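PDB 1XV2: hypothetical protein, similar to alpha-acetolactate decarboxylase from Staphylococcus aureus subsp. aureus, which probably acts as an alpha-acetolactate decarboxylase, a metal-dependent enzyme that converts alpha-acetolactate into acetoin and carbon dioxide. Local coordinates for residues A[24-28]-A[29-33]; A[49-53]-A[54-58]; A[91-94]-A[95-99]. All blocks are in the same frame, centred on the assembly; numbering follows the deposited sequence.

Interaction 1. Residues A[24-28]-A[29-33]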
loop_
_atom_site.group_PDB
_atom_site.type_symbol
_atom_site.label_atom_id
_atom_site.label_comp_id
_atom_site.label_asym_id
_atom_site.label_seq_id
_atom_site.Cartn_x
_atom_site.Cartn_y
_atom_site.Cartn_z
ATOM N N GLY A 24 -0.636 7.268 19.486
ATOM C CA GLY A 24 0.721 7.372 18.976
ATOM C C GLY A 24 1.293 5.969 18.976
ATOM O O GLY A 24 1.286 5.304 20.010
ATOM N N THR A 25 1.786 5.506 17.832
ATOM C CA THR A 25 2.316 4.149 17.751
ATOM C C THR A 25 3.768 4.059 17.309
ATOM O O THR A 25 4.346 2.972 17.265
ATOM C CB THR A 25 1.463 3.305 16.802
ATOM O OG1 THR A 25 1.400 3.952 15.524
ATOM C CG2 THR A 25 0.058 3.152 17.355
ATOM N N ALA A 26 4.349 5.201 16.962
ATOM C CA ALA A 26 5.743 5.258 16.545
ATOM C C ALA A 26 6.351 6.538 17.109
ATOM O O ALA A 26 5.651 7.524 17.346
ATOM C CB ALA A 26 5.849 5.239 15.025
ATOM N N THR A 27 7.658 6.511 17.321
ATOM C CA THR A 27 8.375 7.646 17.879
ATOM C C THR A 27 8.968 8.541 16.788
ATOM O O THR A 27 9.298 8.066 15.702
ATOM C CB THR A 27 9.499 7.122 18.806
ATOM O OG1 THR A 27 9.115 7.306 20.173
ATOM C CG2 THR A 27 10.808 7.812 18.529
ATOM N N ILE A 28 9.097 9.834 17.076
ATOM C CA ILE A 28 9.682 10.766 16.112
ATOM C C ILE A 28 11.073 10.273 15.723
ATOM O O ILE A 28 11.424 10.237 14.543
ATOM C CB ILE A 28 9.811 12.191 16.702
ATOM C CG1 ILE A 28 8.443 12.870 16.739
ATOM C CG2 ILE A 28 10.799 13.013 15.873
ATOM C CD1 ILE A 28 7.856 13.154 15.360
ATOM N N ASN A 29 11.860 9.894 16.728
ATOM C CA ASN A 29 13.212 9.391 16.512
ATOM C C ASN A 29 13.210 8.158 15.613
ATOM O O ASN A 29 14.086 8.002 14.761
ATOM C CB ASN A 29 13.873 9.041 17.854
ATOM C CG ASN A 29 14.280 10.272 18.652
ATOM O OD1 ASN A 29 14.607 10.174 19.834
ATOM N ND2 ASN A 29 14.274 11.432 18.007
ATOM N N GLU A 30 12.230 7.282 15.804
ATOM C CA GLU A 30 12.139 6.072 14.994
ATOM C C GLU A 30 11.848 6.427 13.534
ATOM O O GLU A 30 12.367 5.793 12.613
ATOM C CB GLU A 30 11.046 5.148 15.543
ATOM C CG GLU A 30 11.226 4.812 17.020
ATOM C CD GLU A 30 10.168 3.860 17.548
ATOM O OE1 GLU A 30 8.971 4.059 17.248
ATOM O OE2 GLU A 30 10.539 2.917 18.278
ATOM N N LEU A 31 11.019 7.445 13.326
ATOM C CA LEU A 31 10.681 7.881 11.976
ATOM C C LEU A 31 11.903 8.484 11.280
ATOM O O LEU A 31 12.160 8.211 10.107
ATOM C CB LEU A 31 9.546 8.907 12.022
ATOM C CG LEU A 31 8.155 8.382 11.656
ATOM C CD1 LEU A 31 8.110 8.061 10.168
ATOM C CD2 LEU A 31 7.825 7.151 12.478
ATOM N N LEU A 32 12.655 9.299 12.011
ATOM C CA LEU A 32 13.840 9.939 11.464
ATOM C C LEU A 32 14.870 8.924 10.986
ATOM O O LEU A 32 15.731 9.243 10.168
ATOM C CB LEU A 32 14.458 10.874 12.503
ATOM C CG LEU A 32 13.735 12.215 12.656
ATOM C CD1 LEU A 32 14.389 13.042 13.749
ATOM C CD2 LEU A 32 13.782 12.960 11.326
ATOM N N GLU A 33 14.781 7.700 11.495
ATOM C CA GLU A 33 15.706 6.653 11.081
ATOM C C GLU A 33 15.453 6.300 9.619
ATOM O O GLU A 33 16.347 5.807 8.928
ATOM C CB GLU A 33 15.533 5.398 11.948
ATOM C CG GLU A 33 16.081 5.513 13.367
ATOM C CD GLU A 33 17.576 5.811 13.402
ATOM O OE1 GLU A 33 17.962 6.983 13.190
ATOM O OE2 GLU A 33 18.369 4.868 13.634
HETATM O O HOH W 1 7.370 2.683 18.968
#
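Thr27 and Leu31 close the first turn of a short helix: the Leu31 amide N donates to Thr27 O at 3.0 Å, and one residue on, Leu32 N donates to Ile28 O at the same distance. Just upstream, the two-residue strand 26-27 runs antiparallel to 73-74, with Thr25 and Ala26 both facing Val74 in a classic beta bulge, so the chain passes from bulge to strand to helix within a few residues. Thr27 occupies the N-cap, yet its hydroxyl makes no capping bond. The modelled branch turned to the helix is the methyl CG2, so close to Asn29 N that this rotamer is doubtful. Glu30 bonds back to the N-cap residue, as the third helix residue does in a capping box, but the reciprocal bond from Thr27 is missing and the box is incomplete. Its CG lies opposite the carbonyl carbon (chi1 -55°) and the chain runs extended to CD, carrying the carboxylate back beside Thr27. There OE1 accepts from Thr27 N at 2.8 Å along a fairly straight path (161° at the hydrogen), the donor standing above the carboxylate plane, while Glu30 CG packs 3.4 Å from Thr27 CB. A water also donates to Glu30 OE1, at 2.7 Å, and reaches Thr25 O through a second, weak bond. A negative group beside the first turn probably suits the helix dipole. The apolar side chains lie on other sides: Ala26 CB meets the Leu31 branch CD2 at 3.7 Å, and Ile28 CG2 passes Leu32 CD1 at 4.2 Å, the two side chains slanting across each other. Ile28, Leu31 and Leu32 all bear on Phe51, so this turn covers part of one face of the seven-stranded mixed sheet, with Leu31 also reaching Tyr9 in strand 7-11.

Interaction 2. Residues A[49-53]-A[54-58]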
loop_
_atom_site.group_PDB
_atom_site.type_symbol
_atom_site.label_atom_id
_atom_site.label_comp_id
_atom_site.label_asym_id
_atom_site.label_seq_id
_atom_site.Cartn_x
_atom_site.Cartn_y
_atom_site.Cartn_z
ATOM N N VAL A 49 3.161 17.854 11.886
ATOM C CA VAL A 49 4.584 17.568 11.946
ATOM C C VAL A 49 5.201 17.779 10.569
ATOM O O VAL A 49 4.658 17.327 9.563
ATOM C CB VAL A 49 4.857 16.112 12.382
ATOM C CG1 VAL A 49 6.355 15.836 12.374
ATOM C CG2 VAL A 49 4.283 15.870 13.769
ATOM N N ILE A 50 6.323 18.486 10.525
ATOM C CA ILE A 50 7.023 18.711 9.268
ATOM C C ILE A 50 8.459 18.225 9.441
ATOM O O ILE A 50 9.193 18.734 10.289
ATOM C CB ILE A 50 7.083 20.212 8.869
ATOM C CG1 ILE A 50 5.682 20.820 8.824
ATOM C CG2 ILE A 50 7.750 20.353 7.506
ATOM C CD1 ILE A 50 5.146 21.236 10.180
ATOM N N PHE A 51 8.847 17.222 8.660
ATOM C CA PHE A 51 10.210 16.710 8.715
ATOM C C PHE A 51 10.986 17.510 7.677
ATOM O O PHE A 51 10.737 17.389 6.477
ATOM C CB PHE A 51 10.250 15.220 8.373
ATOM C CG PHE A 51 9.613 14.336 9.414
ATOM C CD1 PHE A 51 10.097 14.314 10.719
ATOM C CD2 PHE A 51 8.539 13.516 9.086
ATOM C CE1 PHE A 51 9.520 13.487 11.684
ATOM C CE2 PHE A 51 7.955 12.685 10.045
ATOM C CZ PHE A 51 8.447 12.673 11.346
ATOM N N LEU A 52 11.914 18.338 8.144
ATOM C CA LEU A 52 12.696 19.180 7.249
ATOM C C LEU A 52 14.180 19.171 7.597
ATOM O O LEU A 52 14.568 19.535 8.706
ATOM C CB LEU A 52 12.159 20.611 7.303
ATOM C CG LEU A 52 12.705 21.598 6.273
ATOM C CD1 LEU A 52 12.372 21.112 4.868
ATOM C CD2 LEU A 52 12.102 22.973 6.528
ATOM N N ASP A 53 15.002 18.760 6.638
ATOM C CA ASP A 53 16.444 18.700 6.831
ATOM C C ASP A 53 16.817 17.868 8.058
ATOM O O ASP A 53 17.641 18.284 8.872
ATOM C CB ASP A 53 17.020 20.112 6.985
ATOM C CG ASP A 53 16.853 20.962 5.735
ATOM O OD1 ASP A 53 17.256 20.514 4.641
ATOM O OD2 ASP A 53 16.328 22.089 5.854
ATOM N N GLY A 54 16.200 16.698 8.192
ATOM C CA GLY A 54 16.495 15.825 9.315
ATOM C C GLY A 54 15.973 16.289 10.661
ATOM O O GLY A 54 16.148 15.599 11.665
ATOM N N LYS A 55 15.339 17.455 10.697
ATOM C CA LYS A 55 14.795 17.979 11.945
ATOM C C LYS A 55 13.283 17.774 11.954
ATOM O O LYS A 55 12.655 17.710 10.899
ATOM C CB LYS A 55 15.120 19.469 12.080
ATOM C CG LYS A 55 16.571 19.824 11.768
ATOM C CD LYS A 55 17.548 19.069 12.655
ATOM C CE LYS A 55 17.372 19.448 14.119
ATOM N NZ LYS A 55 17.578 20.908 14.352
ATOM N N ALA A 56 12.700 17.670 13.144
ATOM C CA ALA A 56 11.262 17.464 13.264
ATOM C C ALA A 56 10.608 18.657 13.945
ATOM O O ALA A 56 10.908 18.962 15.093
ATOM C CB ALA A 56 10.982 16.190 14.053
ATOM N N TYR A 57 9.710 19.326 13.230
ATOM C CA TYR A 57 9.019 20.496 13.759
ATOM C C TYR A 57 7.538 20.229 14.005
ATOM O O TYR A 57 6.931 19.367 13.364
ATOM C CB TYR A 57 9.170 21.669 12.785
ATOM C CG TYR A 57 10.608 22.051 12.521
ATOM C CD1 TYR A 57 11.359 22.721 13.486
ATOM C CD2 TYR A 57 11.231 21.706 11.322
ATOM C CE1 TYR A 57 12.695 23.034 13.267
ATOM C CE2 TYR A 57 12.570 22.015 11.092
ATOM C CZ TYR A 57 13.295 22.678 12.071
ATOM O OH TYR A 57 14.621 22.981 11.860
ATOM N N HIS A 58 6.954 20.983 14.931
ATOM C CA HIS A 58 5.546 20.819 15.248
ATOM C C HIS A 58 4.808 22.142 15.392
ATOM O O HIS A 58 5.217 23.019 16.157
ATOM C CB HIS A 58 5.385 20.008 16.535
ATOM C CG HIS A 58 3.961 19.690 16.870
ATOM N ND1 HIS A 58 3.330 20.184 17.991
ATOM C CD2 HIS A 58 3.044 18.928 16.227
ATOM C CE1 HIS A 58 2.087 19.739 18.027
ATOM N NE2 HIS A 58 1.888 18.975 16.967
#
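Ile50 and Tyr57 are a hydrogen-bonded antiparallel pair, Ile50 N to Tyr57 O and Tyr57 N to Ile50 O both measuring 3.0 Å. Leu52 and Lys55 form the next such pair and close a type I' turn, with Asp53 and Gly54 at its corners; Leu52 N reaches Lys55 O at 2.9 Å, in the carbonyl plane. On the face carrying Leu52 and Tyr57, Tyr57 holds CG opposite its carbonyl carbon (chi1 -59°), which brings ring carbon CE2 to 4.1 Å from Leu52 CB. The other face holds Val49, Phe51, Ala56 and His58. Here Ala56 CB sits 3.9 Å from Phe51 CE1, Val49 CG1 lies over one face of the Phe51 ring toward its rim, and Val49 CG2 meets His58 CD2 at 4.1 Å, the two side chains crossing at about a right angle.

Farther out, His58 NE2 is hydrogen-bonded to Asp46 O, Lys55 NZ forms a salt bridge with Glu67, and the Tyr57 ring has a cation-pi partner in Arg184. Val49 O is hydrogen-bonded to ND1 of His178, a zinc ligand. The hairpin therefore contributes to the metal's second shell: this carbonyl probably helps fix the rotation of the His178 imidazole.

Interaction 3. Residues A[91-94]-A[95-99]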
loop_
_atom_site.group_PDB
_atom_site.type_symbol
_atom_site.label_atom_id
_atom_site.label_comp_id
_atom_site.label_asym_id
_atom_site.label_seq_id
_atom_site.Cartn_x
_atom_site.Cartn_y
_atom_site.Cartn_z
ATOM N N GLN A 91 7.612 30.800 -10.747
ATOM C CA GLN A 91 7.352 32.146 -10.256
ATOM C C GLN A 91 5.927 32.594 -10.541
ATOM O O GLN A 91 5.334 32.197 -11.543
ATOM C CB GLN A 91 8.312 33.145 -10.907
ATOM C CG GLN A 91 9.786 32.853 -10.691
ATOM C CD GLN A 91 10.670 33.831 -11.440
ATOM O OE1 GLN A 91 10.587 33.947 -12.664
ATOM N NE2 GLN A 91 11.521 34.543 -10.708
ATOM N N GLN A 92 5.391 33.420 -9.645
ATOM C CA GLN A 92 4.049 33.976 -9.788
ATOM C C GLN A 92 3.015 32.975 -10.308
ATOM O O GLN A 92 2.461 33.166 -11.391
ATOM C CB GLN A 92 4.099 35.177 -10.736
ATOM C CG GLN A 92 5.036 36.292 -10.300
ATOM C CD GLN A 92 4.597 36.943 -9.001
ATOM O OE1 GLN A 92 3.411 37.198 -8.794
ATOM N NE2 GLN A 92 5.554 37.228 -8.126
ATOM N N LEU A 93 2.755 31.922 -9.537
ATOM C CA LEU A 93 1.782 30.901 -9.930
ATOM C C LEU A 93 0.901 30.458 -8.765
ATOM O O LEU A 93 1.316 30.482 -7.601
ATOM C CB LEU A 93 2.493 29.671 -10.502
ATOM C CG LEU A 93 3.306 29.829 -11.788
ATOM C CD1 LEU A 93 3.912 28.483 -12.160
ATOM C CD2 LEU A 93 2.414 30.347 -12.916
ATOM N N SER A 94 -0.318 30.045 -9.100
ATOM C CA SER A 94 -1.290 29.580 -8.119
ATOM C C SER A 94 -0.968 28.150 -7.707
ATOM O O SER A 94 -0.151 27.488 -8.344
ATOM C CB SER A 94 -2.692 29.613 -8.725
ATOM O OG SER A 94 -2.767 28.731 -9.830
ATOM N N GLN A 95 -1.621 27.675 -6.650
ATOM C CA GLN A 95 -1.399 26.315 -6.187
ATOM C C GLN A 95 -1.720 25.321 -7.307
ATOM O O GLN A 95 -0.912 24.442 -7.611
ATOM C CB GLN A 95 -2.256 26.023 -4.948
ATOM C CG GLN A 95 -2.423 24.542 -4.658
ATOM C CD GLN A 95 -2.988 24.266 -3.275
ATOM O OE1 GLN A 95 -2.256 24.249 -2.285
ATOM N NE2 GLN A 95 -4.297 24.054 -3.202
ATOM N N ASP A 96 -2.888 25.470 -7.926
ATOM C CA ASP A 96 -3.289 24.578 -9.017
ATOM C C ASP A 96 -2.255 24.537 -10.138
ATOM O O ASP A 96 -1.939 23.465 -10.664
ATOM C CB ASP A 96 -4.626 25.011 -9.624
ATOM C CG ASP A 96 -5.791 24.810 -8.685
ATOM O OD1 ASP A 96 -5.739 23.880 -7.855
ATOM O OD2 ASP A 96 -6.772 25.578 -8.790
ATOM N N ASP A 97 -1.745 25.706 -10.513
ATOM C CA ASP A 97 -0.760 25.796 -11.585
ATOM C C ASP A 97 0.578 25.190 -11.177
ATOM O O ASP A 97 1.308 24.663 -12.017
ATOM C CB ASP A 97 -0.564 27.255 -12.013
ATOM C CG ASP A 97 -1.753 27.799 -12.787
ATOM O OD1 ASP A 97 -2.677 27.013 -13.093
ATOM O OD2 ASP A 97 -1.760 29.010 -13.099
ATOM N N VAL A 98 0.893 25.272 -9.886
ATOM C CA VAL A 98 2.138 24.711 -9.374
ATOM C C VAL A 98 2.027 23.196 -9.392
ATOM O O VAL A 98 2.970 22.509 -9.771
ATOM C CB VAL A 98 2.438 25.185 -7.930
ATOM C CG1 VAL A 98 3.575 24.356 -7.328
ATOM C CG2 VAL A 98 2.827 26.654 -7.941
ATOM N N PHE A 99 0.870 22.675 -8.987
ATOM C CA PHE A 99 0.663 21.231 -8.984
ATOM C C PHE A 99 0.683 20.696 -10.415
ATOM O O PHE A 99 1.203 19.613 -10.676
ATOM C CB PHE A 99 -0.672 20.863 -8.328
ATOM C CG PHE A 99 -0.682 20.988 -6.826
ATOM C CD1 PHE A 99 0.494 20.893 -6.089
ATOM C CD2 PHE A 99 -1.885 21.147 -6.142
ATOM C CE1 PHE A 99 0.475 20.953 -4.688
ATOM C CE2 PHE A 99 -1.918 21.206 -4.742
ATOM C CZ PHE A 99 -0.736 21.108 -4.016
HETATM O O HOH W 2 -1.166 30.981 -11.648
#
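A serine N-cap starts helix 95-105, where strand 86-94 of the large antiparallel sheet gives way to the helix. Ser94 fills the cap: OG is tucked between its own backbone N and carbonyl carbon (chi1 63°), which swings the hydroxyl over the first turn, where it accepts from Asp97 N. That bond is long at 3.3 Å but fairly straight, at 158° at the hydrogen. The Ser94 carbonyl works too, Ser94 O taking Val98 N at 2.9 Å as the first bond of the helical series. A full capping box would have the Asp97 carboxylate accept directly from Ser94 N; here a water stands in, accepting from Ser94 N at 2.8 Å and donating to Asp97 OD2 at 2.5 Å. The carboxylate so held beside the helix start probably interacts favourably with the helix dipole.

Before the cap the strand makes a G1 beta bulge, Gln92 and Leu93 both facing Val195, and the chain turns a corner at Gln92. The CB of Leu93 is directed at the helix, 4.0 Å from Val98 CG2 in an apolar contact next to the cap, and 4.2 Å from Asp97 CB. Leu93 also rests on Val195, and Gln95 lies along strand 187-195, packing on Val190 and Phe193. One turn into the helix, Phe99 stacks on Phe175.

Followed from the N terminus, the three contacts come in series; none nests or crosses, and each is local and closes no long loop: two helix starts and one hairpin turn. Interaction 1 turns strand 26-27 into helix 28-32, interaction 2 folds strands 48-52 and 55-59 into a hairpin, and interaction 3 passes from strand 86-94 into helix 95-105. The first two meet directly: Ile28 CG2 packs 3.7 Å from Ala56 CB, and Leu32 CD2 lies 4.0 Å from Phe51 CD1, seating the small helix on the seven-stranded sheet. Interaction 3 joins the eight-stranded sheet to its helix, across the chain's centre from interaction 1; its nearest atoms are about 14 Å from those of interaction 2.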